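Putative acetyltransferase (Clostridium difficile, PDB 3DSB) probably transfers acyl groups other than amino-acyl groups, as expected of a member of the GNAT acetyltransferase family, its own substrate not being established. Local coordinates at residues 9-14 with 56-61; 19-24 with 40-45; 66-71 with 103-108; 71-76 with 86-91. One frame throughout, in Å; residues are numbered along the deposited sequence.

Contact 1: 9-14 with 56-61; sequences IREARM and KYHVYT
Strand 9-11 pairs antiparallel with 56-61 at the edge of the sheet in this chain, and Ala-12 carries the pairing one bond further. The hydrogen-bonded pair is Arg-10 with Val-59: Arg-10 N gives to Val-59 O at 3.0 Å, and Val-59 N returns to Arg-10 O, both nearly along the C=O axes. After Glu-11 the chain leaves the strand, yet Ala-12 N still reaches Tyr-57 O at 2.9 Å, approaching from above the carbonyl plane. Arg-10 starts from the crowded rotamer (chi1 56°), then runs extended beside Val-59, so that Val-59 CG2 sits under one face of the guanidinium, 3.4 Å from Arg-10 NH1. Arg-10 NH1 forms a salt bridge with Asp-16 and also donates to Glu-11 O at 3.0 Å. Over the opposite face of this guanidinium lies Arg-13 NH2; the acid of Asp-16 would offset the like charges. A water ties Arg-10 NE to Thr-61 OG1, and another joins Glu-11 OE2 to His-58 NE2. Beyond these polar links, Ile-9 CG1 meets Tyr-60 CD1 at 3.7 Å, while Ala-12 CB packs on Tyr-57 CB. This first-strand pairing, with two helices inserted between its partners, is the opening of the GNAT fold.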
loop_
_atom_site.group_PDB
_atom_site.type_symbol
_atom_site.label_atom_id
_atom_site.label_comp_id
_atom_site.label_asym_id
_atom_site.label_seq_id
_atom_site.Cartn_x
_atom_site.Cartn_y
_atom_site.Cartn_z
ATOM N N ILE A 9 7.754 16.600 17.315
ATOM C CA ILE A 9 6.964 15.849 16.353
ATOM C C ILE A 9 6.030 14.980 17.183
ATOM O O ILE A 9 6.462 14.324 18.145
ATOM C CB ILE A 9 7.875 15.000 15.423
ATOM C CG1 ILE A 9 8.719 15.891 14.493
ATOM C CG2 ILE A 9 7.011 14.023 14.571
ATOM C CD1 ILE A 9 9.879 15.165 13.800
ATOM N N ARG A 10 4.757 14.967 16.818
ATOM C CA ARG A 10 3.787 14.173 17.533
ATOM C C ARG A 10 2.780 13.612 16.545
ATOM O O ARG A 10 2.586 14.132 15.437
ATOM C CB ARG A 10 3.028 15.023 18.554
ATOM C CG ARG A 10 2.298 16.275 17.983
ATOM C CD ARG A 10 1.245 16.837 18.963
ATOM N NE ARG A 10 0.609 18.059 18.483
ATOM C CZ ARG A 10 -0.422 18.111 17.644
ATOM N NH1 ARG A 10 -0.945 16.987 17.121
ATOM N NH2 ARG A 10 -0.893 19.299 17.280
ATOM N N GLU A 11 2.081 12.587 16.987
ATOM C CA GLU A 11 0.956 12.099 16.216
ATOM C C GLU A 11 -0.088 13.211 16.086
ATOM O O GLU A 11 -0.306 14.030 17.003
ATOM C CB GLU A 11 0.368 10.855 16.906
ATOM C CG GLU A 11 1.314 9.647 16.836
ATOM C CD GLU A 11 0.729 8.325 17.375
ATOM O OE1 GLU A 11 -0.451 8.318 17.782
ATOM O OE2 GLU A 11 1.482 7.313 17.363
ATOM N N ALA A 12 -0.771 13.261 14.939
ATOM C CA ALA A 12 -1.847 14.227 14.780
ATOM C C ALA A 12 -3.029 13.908 15.696
ATOM O O ALA A 12 -3.149 12.788 16.191
ATOM C CB ALA A 12 -2.294 14.280 13.298
ATOM N N ARG A 13 -3.863 14.920 15.892
ATOM C CA ARG A 13 -5.117 14.859 16.665
ATOM C C ARG A 13 -6.264 15.387 15.806
ATOM O O ARG A 13 -6.011 16.053 14.787
ATOM C CB ARG A 13 -4.982 15.726 17.949
ATOM C CG ARG A 13 -3.791 15.360 18.833
ATOM C CD ARG A 13 -3.852 16.054 20.173
ATOM N NE ARG A 13 -3.431 17.454 20.139
ATOM C CZ ARG A 13 -2.328 17.951 20.728
ATOM N NH1 ARG A 13 -1.468 17.172 21.378
ATOM N NH2 ARG A 13 -2.081 19.247 20.652
HETATM N N MSE A 14 -7.512 15.129 16.204
HETATM C CA MSE A 14 -8.669 15.613 15.435
HETATM C C MSE A 14 -8.663 17.131 15.243
HETATM O O MSE A 14 -9.095 17.620 14.197
HETATM C CB MSE A 14 -10.000 15.131 16.043
HETATM C CG MSE A 14 -11.242 15.512 15.228
HETATM SE SE MSE A 14 -11.211 14.859 13.365
HETATM C CE MSE A 14 -10.971 12.997 13.766
ATOM N N LYS A 56 -1.093 6.869 9.608
ATOM C CA LYS A 56 -0.861 7.892 10.629
ATOM C C LYS A 56 -0.310 9.180 10.031
ATOM O O LYS A 56 0.565 9.136 9.143
ATOM C CB LYS A 56 0.163 7.401 11.664
ATOM C CG LYS A 56 -0.138 6.113 12.366
ATOM C CD LYS A 56 -1.163 6.234 13.464
ATOM C CE LYS A 56 -1.159 4.918 14.254
ATOM N NZ LYS A 56 -1.142 3.694 13.316
ATOM N N TYR A 57 -0.808 10.325 10.520
ATOM C CA TYR A 57 -0.142 11.606 10.355
ATOM C C TYR A 57 0.698 11.890 11.569
ATOM O O TYR A 57 0.271 11.645 12.716
ATOM C CB TYR A 57 -1.139 12.751 10.242
ATOM C CG TYR A 57 -2.069 12.696 9.071
ATOM C CD1 TYR A 57 -1.668 13.142 7.829
ATOM C CD2 TYR A 57 -3.411 12.353 9.255
ATOM C CE1 TYR A 57 -2.583 13.149 6.743
ATOM C CE2 TYR A 57 -4.305 12.337 8.216
ATOM C CZ TYR A 57 -3.891 12.755 6.952
ATOM O OH TYR A 57 -4.823 12.720 5.939
ATOM N N HIS A 58 1.875 12.465 11.318
ATOM C CA HIS A 58 2.657 13.125 12.362
ATOM C C HIS A 58 2.812 14.573 11.929
ATOM O O HIS A 58 2.956 14.873 10.725
ATOM C CB HIS A 58 4.043 12.489 12.548
ATOM C CG HIS A 58 3.999 11.123 13.156
ATOM N ND1 HIS A 58 3.676 9.999 12.422
ATOM C CD2 HIS A 58 4.176 10.700 14.434
ATOM C CE1 HIS A 58 3.687 8.939 13.216
ATOM N NE2 HIS A 58 3.979 9.335 14.442
ATOM N N VAL A 59 2.828 15.469 12.911
ATOM C CA VAL A 59 2.989 16.880 12.642
ATOM C C VAL A 59 4.177 17.410 13.446
ATOM O O VAL A 59 4.504 16.913 14.547
ATOM C CB VAL A 59 1.706 17.673 13.029
ATOM C CG1 VAL A 59 0.586 17.357 12.049
ATOM C CG2 VAL A 59 1.244 17.379 14.497
ATOM N N TYR A 60 4.821 18.394 12.819
ATOM C CA TYR A 60 5.926 19.146 13.440
ATOM C C TYR A 60 5.334 20.437 14.000
ATOM O O TYR A 60 4.651 21.158 13.294
ATOM C CB TYR A 60 6.973 19.426 12.376
ATOM C CG TYR A 60 8.290 19.984 12.861
ATOM C CD1 TYR A 60 9.422 19.170 12.938
ATOM C CD2 TYR A 60 8.413 21.336 13.172
ATOM C CE1 TYR A 60 10.660 19.686 13.368
ATOM C CE2 TYR A 60 9.619 21.855 13.565
ATOM C CZ TYR A 60 10.734 21.040 13.647
ATOM O OH TYR A 60 11.925 21.593 14.047
ATOM N N THR A 61 5.522 20.667 15.307
ATOM C CA THR A 61 4.916 21.852 15.933
ATOM C C THR A 61 5.966 22.737 16.577
ATOM O O THR A 61 7.001 22.256 17.075
ATOM C CB THR A 61 3.838 21.463 17.005
ATOM O OG1 THR A 61 4.465 20.836 18.128
ATOM C CG2 THR A 61 2.799 20.496 16.401
HETATM O O HOH W 1 2.528 19.733 19.733
HETATM O O HOH W 2 4.344 7.811 16.581
#

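Contact 2: 19-24 with 40-45; sequences TIAKFN and VLTKGV
Ile-20 opens the contact from helix 17-32: its CG2, anti to the backbone N, meets Val-45 CG1 at 3.6 Å, the two branched side chains crossing obliquely. One residue on, Ala-21 comes to the middle of the crossing, its CA 5.8 Å from that of Thr-42. The methyl faces both Leu-41 CG and Val-45 CG2, each 4.4 Å from Ala-21 CB. Thr-42 OG1, a hydroxyl already engaged with Met-38 O on its own helix, is 4.2 Å from Ala-21 CB. Leu-41 is turned with CG anti to the backbone N (chi1 170°), which carries CD2 to 3.3 Å from Ala-21 O. Here the first two helices of the GNAT fold, 17-32 and 38-50, pack with their segment axes 9.4 Å apart and their directions 126° from each other; no hydrogen bond joins residues 19-24 to 40-45, so the fit is made mostly by apolar branches. Phe-23 turns to the ring of Tyr-91. Asn-24 then offers CB to Leu-41 CD1 at 4.0 Å, while its amide curls back along its own helix: ND2 donates to Ile-20 O at 2.9 Å, a carbonyl that also accepts from Asn-24 N. The same ND2 bonds to Gln-69 OE1, and OD1 accepts from NE1 of Trp-79 of the second subunit.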
loop_
_atom_site.group_PDB
_atom_site.type_symbol
_atom_site.label_atom_id
_atom_site.label_comp_id
_atom_site.label_asym_id
_atom_site.label_seq_id
_atom_site.Cartn_x
_atom_site.Cartn_y
_atom_site.Cartn_z
ATOM N N THR A 19 -5.875 22.179 9.444
ATOM C CA THR A 19 -4.504 22.479 9.016
ATOM C C THR A 19 -3.948 21.373 8.103
ATOM O O THR A 19 -3.329 21.658 7.081
ATOM C CB THR A 19 -3.616 22.682 10.227
ATOM O OG1 THR A 19 -4.162 23.771 10.983
ATOM C CG2 THR A 19 -2.188 23.013 9.812
ATOM N N ILE A 20 -4.153 20.115 8.468
ATOM C CA ILE A 20 -3.659 19.006 7.621
ATOM C C ILE A 20 -4.346 19.015 6.251
ATOM O O ILE A 20 -3.696 18.755 5.220
ATOM C CB ILE A 20 -3.837 17.655 8.348
ATOM C CG1 ILE A 20 -2.845 17.587 9.524
ATOM C CG2 ILE A 20 -3.629 16.492 7.411
ATOM C CD1 ILE A 20 -3.070 16.411 10.464
ATOM N N ALA A 21 -5.637 19.314 6.225
ATOM C CA ALA A 21 -6.342 19.381 4.953
ATOM C C ALA A 21 -5.748 20.562 4.126
ATOM O O ALA A 21 -5.430 20.389 2.939
ATOM C CB ALA A 21 -7.864 19.515 5.161
ATOM N N LYS A 22 -5.538 21.738 4.743
ATOM C CA LYS A 22 -4.966 22.844 3.996
ATOM C C LYS A 22 -3.567 22.471 3.457
ATOM O O LYS A 22 -3.232 22.758 2.309
ATOM C CB LYS A 22 -4.897 24.096 4.896
ATOM C CG LYS A 22 -4.120 25.260 4.323
ATOM C CD LYS A 22 -4.086 26.418 5.311
ATOM C CE LYS A 22 -3.139 26.107 6.452
ATOM N NZ LYS A 22 -2.908 27.360 7.257
ATOM N N PHE A 23 -2.749 21.828 4.292
ATOM C CA PHE A 23 -1.404 21.456 3.860
ATOM C C PHE A 23 -1.458 20.497 2.666
ATOM O O PHE A 23 -0.662 20.594 1.711
ATOM C CB PHE A 23 -0.652 20.747 4.983
ATOM C CG PHE A 23 -0.106 21.654 6.059
ATOM C CD1 PHE A 23 -0.237 23.033 5.996
ATOM C CD2 PHE A 23 0.593 21.079 7.123
ATOM C CE1 PHE A 23 0.324 23.860 7.005
ATOM C CE2 PHE A 23 1.126 21.883 8.152
ATOM C CZ PHE A 23 0.994 23.258 8.074
ATOM N N ASN A 24 -2.420 19.571 2.695
ATOM C CA ASN A 24 -2.521 18.623 1.592
ATOM C C ASN A 24 -3.016 19.256 0.297
ATOM O O ASN A 24 -2.502 18.917 -0.788
ATOM C CB ASN A 24 -3.366 17.435 2.020
ATOM C CG ASN A 24 -2.521 16.398 2.703
ATOM O OD1 ASN A 24 -1.855 15.591 2.028
ATOM N ND2 ASN A 24 -2.453 16.462 4.033
ATOM N N VAL A 40 -14.048 16.356 -0.476
ATOM C CA VAL A 40 -13.516 14.998 -0.484
ATOM C C VAL A 40 -12.269 14.866 0.390
ATOM O O VAL A 40 -12.153 13.925 1.197
ATOM C CB VAL A 40 -13.193 14.562 -1.936
ATOM C CG1 VAL A 40 -12.503 13.223 -1.971
ATOM C CG2 VAL A 40 -14.474 14.564 -2.784
ATOM N N LEU A 41 -11.355 15.827 0.252
ATOM C CA LEU A 41 -10.108 15.792 1.010
ATOM C C LEU A 41 -10.392 15.880 2.515
ATOM O O LEU A 41 -9.789 15.165 3.315
ATOM C CB LEU A 41 -9.202 16.942 0.564
ATOM C CG LEU A 41 -7.957 17.195 1.418
ATOM C CD1 LEU A 41 -7.015 15.964 1.361
ATOM C CD2 LEU A 41 -7.237 18.449 0.902
ATOM N N THR A 42 -11.296 16.787 2.905
ATOM C CA THR A 42 -11.609 16.929 4.339
ATOM C C THR A 42 -12.110 15.610 4.912
ATOM O O THR A 42 -11.685 15.182 5.979
ATOM C CB THR A 42 -12.580 18.093 4.552
ATOM O OG1 THR A 42 -11.907 19.305 4.141
ATOM C CG2 THR A 42 -12.971 18.154 6.058
ATOM N N LYS A 43 -13.005 14.956 4.163
ATOM C CA LYS A 43 -13.527 13.657 4.594
ATOM C C LYS A 43 -12.402 12.609 4.676
ATOM O O LYS A 43 -12.373 11.795 5.611
ATOM C CB LYS A 43 -14.593 13.135 3.622
ATOM C CG LYS A 43 -15.925 13.882 3.721
ATOM C CD LYS A 43 -16.910 13.474 2.649
ATOM C CE LYS A 43 -18.158 14.350 2.734
ATOM N NZ LYS A 43 -19.015 14.129 1.559
ATOM N N GLY A 44 -11.515 12.627 3.672
ATOM C CA GLY A 44 -10.432 11.650 3.656
ATOM C C GLY A 44 -9.468 11.840 4.810
ATOM O O GLY A 44 -8.949 10.866 5.347
ATOM N N VAL A 45 -9.124 13.090 5.122
ATOM C CA VAL A 45 -8.211 13.339 6.251
ATOM C C VAL A 45 -8.893 12.946 7.572
ATOM O O VAL A 45 -8.296 12.288 8.420
ATOM C CB VAL A 45 -7.819 14.825 6.298
ATOM C CG1 VAL A 45 -7.008 15.150 7.578
ATOM C CG2 VAL A 45 -7.005 15.150 5.062
#

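Contact 3: 66-71 with 103-108; sequences VVAQIM and NYLFNY
With CG1 anti to the backbone N (chi1 -173°) and an extended chi2, Ile-70 sends CD1 over the helix backbone, and its CG2 takes the crowded position between N and the carbonyl carbon. Leu-105 answers with CG beside its own N (chi1 -72°), and the two side chains slide past each other in opposite directions. This is helix-on-sheet packing of the GNAT α/β fold: helix 101-115 lies over strand 65-77, the two segments running in nearly the same direction, 30° apart, and their axes 8.9 Å from each other, with no hydrogen bond between them. Leu-105 supplies most of the helix surface. Its CD2 touches Ile-70 CG2 at 4.0 Å, while the other branch reaches down the strand to Ala-68. Ile-70 CD1 lies 3.9 Å from Leu-105 O and passes on to Phe-106 CD1, so the same methyl bridges two successive helix residues. Val-67 and Ala-68 both face Tyr-60, a classic beta bulge in the strand. Gln-69 points away from the helix to the other side of the sheet, where its NE2 is held by Ser-89 OG. The tightest fit is at the small residue, where Leu-105 CD1 rests on Ala-68 CB at 3.7 Å.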
loop_
_atom_site.group_PDB
_atom_site.type_symbol
_atom_site.label_atom_id
_atom_site.label_comp_id
_atom_site.label_asym_id
_atom_site.label_seq_id
_atom_site.Cartn_x
_atom_site.Cartn_y
_atom_site.Cartn_z
ATOM N N VAL A 66 1.159 23.939 14.370
ATOM C CA VAL A 66 1.489 22.902 13.410
ATOM C C VAL A 66 2.044 23.579 12.143
ATOM O O VAL A 66 1.344 24.383 11.524
ATOM C CB VAL A 66 0.251 22.085 13.055
ATOM C CG1 VAL A 66 0.537 21.224 11.809
ATOM C CG2 VAL A 66 -0.189 21.233 14.246
ATOM N N VAL A 67 3.280 23.239 11.749
ATOM C CA VAL A 67 3.923 23.862 10.601
ATOM C C VAL A 67 4.358 22.847 9.514
ATOM O O VAL A 67 4.869 23.242 8.467
ATOM C CB VAL A 67 5.148 24.715 11.009
ATOM C CG1 VAL A 67 4.743 25.780 12.034
ATOM C CG2 VAL A 67 6.237 23.849 11.610
ATOM N N ALA A 68 4.192 21.542 9.781
ATOM C CA ALA A 68 4.497 20.521 8.760
ATOM C C ALA A 68 3.843 19.228 9.106
ATOM O O ALA A 68 3.440 19.010 10.248
ATOM C CB ALA A 68 5.996 20.317 8.629
ATOM N N GLN A 69 3.701 18.372 8.090
ATOM C CA GLN A 69 3.084 17.035 8.306
ATOM C C GLN A 69 3.747 15.994 7.453
ATOM O O GLN A 69 4.278 16.300 6.374
ATOM C CB GLN A 69 1.592 17.047 7.986
ATOM C CG GLN A 69 1.259 17.321 6.517
ATOM C CD GLN A 69 0.864 16.023 5.758
ATOM O OE1 GLN A 69 -0.256 15.512 5.912
ATOM N NE2 GLN A 69 1.763 15.528 4.917
ATOM N N ILE A 70 3.663 14.757 7.938
ATOM C CA ILE A 70 4.074 13.601 7.110
ATOM C C ILE A 70 3.051 12.497 7.364
ATOM O O ILE A 70 2.570 12.335 8.503
ATOM C CB ILE A 70 5.527 13.131 7.476
ATOM C CG1 ILE A 70 6.027 12.061 6.513
ATOM C CG2 ILE A 70 5.667 12.748 8.939
ATOM C CD1 ILE A 70 7.588 11.886 6.498
HETATM N N MSE A 71 2.684 11.763 6.310
HETATM C CA MSE A 71 1.649 10.730 6.389
HETATM C C MSE A 71 2.160 9.426 5.828
HETATM O O MSE A 71 2.874 9.437 4.813
HETATM C CB MSE A 71 0.390 11.126 5.614
HETATM C CG MSE A 71 -0.798 10.256 5.942
HETATM SE SE MSE A 71 -0.970 8.650 4.815
HETATM C CE MSE A 71 -2.143 9.390 3.441
ATOM N N ASN A 103 13.622 16.988 6.338
ATOM C CA ASN A 103 14.467 15.892 6.767
ATOM C C ASN A 103 14.224 15.451 8.223
ATOM O O ASN A 103 14.362 14.246 8.507
ATOM C CB ASN A 103 15.954 16.201 6.558
ATOM C CG ASN A 103 16.346 16.218 5.128
ATOM O OD1 ASN A 103 15.589 15.794 4.250
ATOM N ND2 ASN A 103 17.571 16.653 4.865
ATOM N N TYR A 104 13.888 16.374 9.144
ATOM C CA TYR A 104 13.533 15.955 10.508
ATOM C C TYR A 104 12.360 14.969 10.455
ATOM O O TYR A 104 12.347 13.944 11.178
ATOM C CB TYR A 104 13.137 17.136 11.405
ATOM C CG TYR A 104 14.261 17.995 11.921
ATOM C CD1 TYR A 104 15.346 17.433 12.577
ATOM C CD2 TYR A 104 14.216 19.373 11.738
ATOM C CE1 TYR A 104 16.391 18.254 13.047
ATOM C CE2 TYR A 104 15.240 20.205 12.202
ATOM C CZ TYR A 104 16.321 19.632 12.839
ATOM O OH TYR A 104 17.344 20.470 13.285
ATOM N N LEU A 105 11.356 15.287 9.640
ATOM C CA LEU A 105 10.181 14.397 9.539
ATOM C C LEU A 105 10.555 13.079 8.904
ATOM O O LEU A 105 10.188 12.017 9.387
ATOM C CB LEU A 105 9.065 15.077 8.734
ATOM C CG LEU A 105 8.375 16.231 9.465
ATOM C CD1 LEU A 105 7.438 16.909 8.509
ATOM C CD2 LEU A 105 7.649 15.706 10.699
ATOM N N PHE A 106 11.290 13.140 7.800
ATOM C CA PHE A 106 11.629 11.909 7.090
ATOM C C PHE A 106 12.486 10.993 7.972
ATOM O O PHE A 106 12.288 9.767 8.025
ATOM C CB PHE A 106 12.361 12.298 5.812
ATOM C CG PHE A 106 11.903 11.551 4.636
ATOM C CD1 PHE A 106 10.889 12.045 3.813
ATOM C CD2 PHE A 106 12.491 10.338 4.338
ATOM C CE1 PHE A 106 10.425 11.289 2.686
ATOM C CE2 PHE A 106 12.073 9.600 3.245
ATOM C CZ PHE A 106 11.036 10.075 2.419
ATOM N N ASN A 107 13.452 11.590 8.668
ATOM C CA ASN A 107 14.318 10.808 9.547
ATOM C C ASN A 107 13.581 10.284 10.769
ATOM O O ASN A 107 13.908 9.207 11.297
ATOM C CB ASN A 107 15.579 11.605 9.887
ATOM C CG ASN A 107 16.565 11.622 8.734
ATOM O OD1 ASN A 107 16.702 10.627 8.032
ATOM N ND2 ASN A 107 17.219 12.761 8.507
ATOM N N TYR A 108 12.567 11.022 11.224
ATOM C CA TYR A 108 11.711 10.531 12.297
ATOM C C TYR A 108 11.010 9.231 11.886
ATOM O O TYR A 108 10.961 8.279 12.656
ATOM C CB TYR A 108 10.662 11.604 12.645
ATOM C CG TYR A 108 9.877 11.353 13.925
ATOM C CD1 TYR A 108 10.379 11.819 15.139
ATOM C CD2 TYR A 108 8.641 10.693 13.923
ATOM C CE1 TYR A 108 9.722 11.631 16.319
ATOM C CE2 TYR A 108 7.956 10.484 15.161
ATOM C CZ TYR A 108 8.517 10.972 16.336
ATOM O OH TYR A 108 7.886 10.806 17.587
#

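Contact 4: 71-76 with 86-91; sequences MYTYEW and WIQSVY
Two antiparallel strands pair here with a classic beta bulge: Gln-88 and Ser-89 both face Met-71, whose N donates to Ser-89 O and whose O takes Gln-88 N at 2.8 Å, while Thr-73 and Trp-86 exchange bonds through N and O. Gln-88, bent at chi2 (-63°), turns its amide so that NE2 donates to Thr-73 OG1 at 3.0 Å, the hydroxyl lying in the amide plane. Alongside its aliphatic part, crossing obliquely, the bent selenomethionine Met-71 lays CE against Gln-88 CB at 3.7 Å. Glu-75 reaches alongside the indole of Trp-86, and Trp-86 NE1 donates to the anti lone pair of Glu-75 OE1 at 2.9 Å, with carboxylate and ring 32° apart. Glu-75 OE2 accepts from the hydroxyl of Tyr-125 of the second subunit. Ser-89 OG sits 3.2 Å from Met-71 CB, its polar partner being on Gln-69. This hairpin, its Glu-75 side chain about 5 Å from a bound trimethyl glycine, has the fourth-strand bulge at which, as in other GNAT proteins, acetyl-CoA would bind.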
loop_
_atom_site.group_PDB
_atom_site.type_symbol
_atom_site.label_atom_id
_atom_site.label_comp_id
_atom_site.label_asym_id
_atom_site.label_seq_id
_atom_site.Cartn_x
_atom_site.Cartn_y
_atom_site.Cartn_z
HETATM N N MSE A 71 2.684 11.763 6.310
HETATM C CA MSE A 71 1.649 10.730 6.389
HETATM C C MSE A 71 2.160 9.426 5.828
HETATM O O MSE A 71 2.874 9.437 4.813
HETATM C CB MSE A 71 0.390 11.126 5.614
HETATM C CG MSE A 71 -0.798 10.256 5.942
HETATM SE SE MSE A 71 -0.970 8.650 4.815
HETATM C CE MSE A 71 -2.143 9.390 3.441
ATOM N N TYR A 72 1.870 8.325 6.511
ATOM C CA TYR A 72 2.163 6.994 5.951
ATOM C C TYR A 72 1.011 6.043 6.132
ATOM O O TYR A 72 0.200 6.189 7.061
ATOM C CB TYR A 72 3.428 6.369 6.534
ATOM C CG TYR A 72 3.438 6.185 8.024
ATOM C CD1 TYR A 72 2.808 5.096 8.634
ATOM C CD2 TYR A 72 4.090 7.103 8.853
ATOM C CE1 TYR A 72 2.827 4.920 10.030
ATOM C CE2 TYR A 72 4.144 6.931 10.211
ATOM C CZ TYR A 72 3.510 5.856 10.812
ATOM O OH TYR A 72 3.587 5.690 12.170
ATOM N N THR A 73 0.967 5.059 5.234
ATOM C CA THR A 73 0.039 3.945 5.373
ATOM C C THR A 73 0.856 2.655 5.513
ATOM O O THR A 73 2.082 2.672 5.411
ATOM C CB THR A 73 -0.860 3.820 4.134
ATOM O OG1 THR A 73 -0.054 3.642 2.986
ATOM C CG2 THR A 73 -1.739 5.045 3.905
ATOM N N TYR A 74 0.153 1.525 5.685
ATOM C CA TYR A 74 0.849 0.229 5.848
ATOM C C TYR A 74 0.532 -0.716 4.717
ATOM O O TYR A 74 -0.580 -0.686 4.183
ATOM C CB TYR A 74 0.351 -0.504 7.086
ATOM C CG TYR A 74 0.423 0.345 8.309
ATOM C CD1 TYR A 74 1.619 0.503 8.959
ATOM C CD2 TYR A 74 -0.725 1.006 8.811
ATOM C CE1 TYR A 74 1.713 1.301 10.140
ATOM C CE2 TYR A 74 -0.639 1.820 9.961
ATOM C CZ TYR A 74 0.589 1.949 10.624
ATOM O OH TYR A 74 0.691 2.725 11.761
ATOM N N GLU A 75 1.503 -1.577 4.407
ATOM C CA GLU A 75 1.235 -2.741 3.564
ATOM C C GLU A 75 1.677 -3.987 4.311
ATOM O O GLU A 75 2.869 -4.174 4.562
ATOM C CB GLU A 75 2.073 -2.656 2.280
ATOM C CG GLU A 75 1.977 -3.938 1.438
ATOM C CD GLU A 75 3.079 -4.077 0.383
ATOM O OE1 GLU A 75 3.760 -3.083 0.059
ATOM O OE2 GLU A 75 3.267 -5.212 -0.097
ATOM N N TRP A 76 0.713 -4.848 4.681
ATOM C CA TRP A 76 1.084 -6.087 5.373
ATOM C C TRP A 76 1.737 -7.044 4.373
ATOM O O TRP A 76 1.182 -7.290 3.299
ATOM C CB TRP A 76 -0.150 -6.758 5.984
ATOM C CG TRP A 76 0.235 -7.994 6.770
ATOM C CD1 TRP A 76 0.010 -9.297 6.410
ATOM C CD2 TRP A 76 0.955 -8.026 8.010
ATOM N NE1 TRP A 76 0.553 -10.153 7.374
ATOM C CE2 TRP A 76 1.134 -9.389 8.361
ATOM C CE3 TRP A 76 1.473 -7.027 8.861
ATOM C CZ2 TRP A 76 1.793 -9.769 9.537
ATOM C CZ3 TRP A 76 2.118 -7.420 10.035
ATOM C CH2 TRP A 76 2.275 -8.765 10.359
ATOM N N TRP A 86 4.533 2.914 4.024
ATOM C CA TRP A 86 4.565 3.661 2.748
ATOM C C TRP A 86 4.339 5.137 3.048
ATOM O O TRP A 86 3.267 5.527 3.500
ATOM C CB TRP A 86 3.453 3.177 1.806
ATOM C CG TRP A 86 3.735 1.893 1.156
ATOM C CD1 TRP A 86 3.671 0.641 1.706
ATOM C CD2 TRP A 86 4.272 1.723 -0.177
ATOM N NE1 TRP A 86 4.043 -0.317 0.760
ATOM C CE2 TRP A 86 4.395 0.322 -0.407
ATOM C CE3 TRP A 86 4.528 2.602 -1.237
ATOM C CZ2 TRP A 86 4.872 -0.199 -1.624
ATOM C CZ3 TRP A 86 5.021 2.085 -2.427
ATOM C CH2 TRP A 86 5.163 0.701 -2.622
ATOM N N ILE A 87 5.352 5.964 2.792
ATOM C CA ILE A 87 5.209 7.426 3.009
ATOM C C ILE A 87 4.423 7.970 1.838
ATOM O O ILE A 87 4.858 7.817 0.677
ATOM C CB ILE A 87 6.597 8.119 3.112
ATOM C CG1 ILE A 87 7.349 7.578 4.335
ATOM C CG2 ILE A 87 6.441 9.648 3.159
ATOM C CD1 ILE A 87 8.798 8.031 4.410
ATOM N N GLN A 88 3.309 8.634 2.117
ATOM C CA GLN A 88 2.389 9.142 1.093
ATOM C C GLN A 88 2.459 10.639 0.880
ATOM O O GLN A 88 2.103 11.133 -0.179
ATOM C CB GLN A 88 0.933 8.767 1.418
ATOM C CG GLN A 88 0.701 7.277 1.595
ATOM C CD GLN A 88 0.963 6.416 0.361
ATOM O OE1 GLN A 88 1.248 6.932 -0.735
ATOM N NE2 GLN A 88 0.878 5.082 0.545
ATOM N N SER A 89 2.937 11.386 1.877
ATOM C CA SER A 89 3.017 12.828 1.740
ATOM C C SER A 89 3.926 13.443 2.778
ATOM O O SER A 89 4.024 12.965 3.902
ATOM C CB SER A 89 1.630 13.442 1.924
ATOM O OG SER A 89 1.142 13.182 3.242
ATOM N N VAL A 90 4.561 14.535 2.382
ATOM C CA VAL A 90 5.304 15.401 3.306
ATOM C C VAL A 90 5.057 16.839 2.856
ATOM O O VAL A 90 5.147 17.148 1.671
ATOM C CB VAL A 90 6.835 15.138 3.270
ATOM C CG1 VAL A 90 7.545 15.937 4.372
ATOM C CG2 VAL A 90 7.208 13.642 3.343
ATOM N N TYR A 91 4.800 17.743 3.803
ATOM C CA TYR A 91 4.586 19.156 3.432
ATOM C C TYR A 91 5.078 20.021 4.593
ATOM O O TYR A 91 4.800 19.723 5.780
ATOM C CB TYR A 91 3.085 19.451 3.222
ATOM C CG TYR A 91 2.842 20.871 2.760
ATOM C CD1 TYR A 91 3.028 21.213 1.418
ATOM C CD2 TYR A 91 2.473 21.873 3.653
ATOM C CE1 TYR A 91 2.857 22.516 0.983
ATOM C CE2 TYR A 91 2.283 23.188 3.198
ATOM C CZ TYR A 91 2.464 23.494 1.864
ATOM O OH TYR A 91 2.271 24.816 1.433
#

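Contacts 1, 3 and 4 share one sheet: strand 56-62 of contact 1 neighbours strand 65-77, which carries both contact 3 and contact 4, and Met-71 belongs to the last two. His-58 O to Ile-70 N, 2.9 Å, stitches contact 1 to contact 3, and Lys-56 NZ to Tyr-74 OH, 2.6 Å, ties it to contact 4. Contact 2 covers the face bearing Tyr-57, where Tyr-57 CE1 meets Ile-20 CG2 at 3.6 Å; helix 101-115 of contact 3 covers the opposite face, and Gln-69 of contact 3 joins contacts 2 and 4. A bound trimethyl glycine is about 5 Å from the Glu-75 side chain, and one is about 8 Å from that of Asn-24. Contacts 2 and 4 both touch the second subunit.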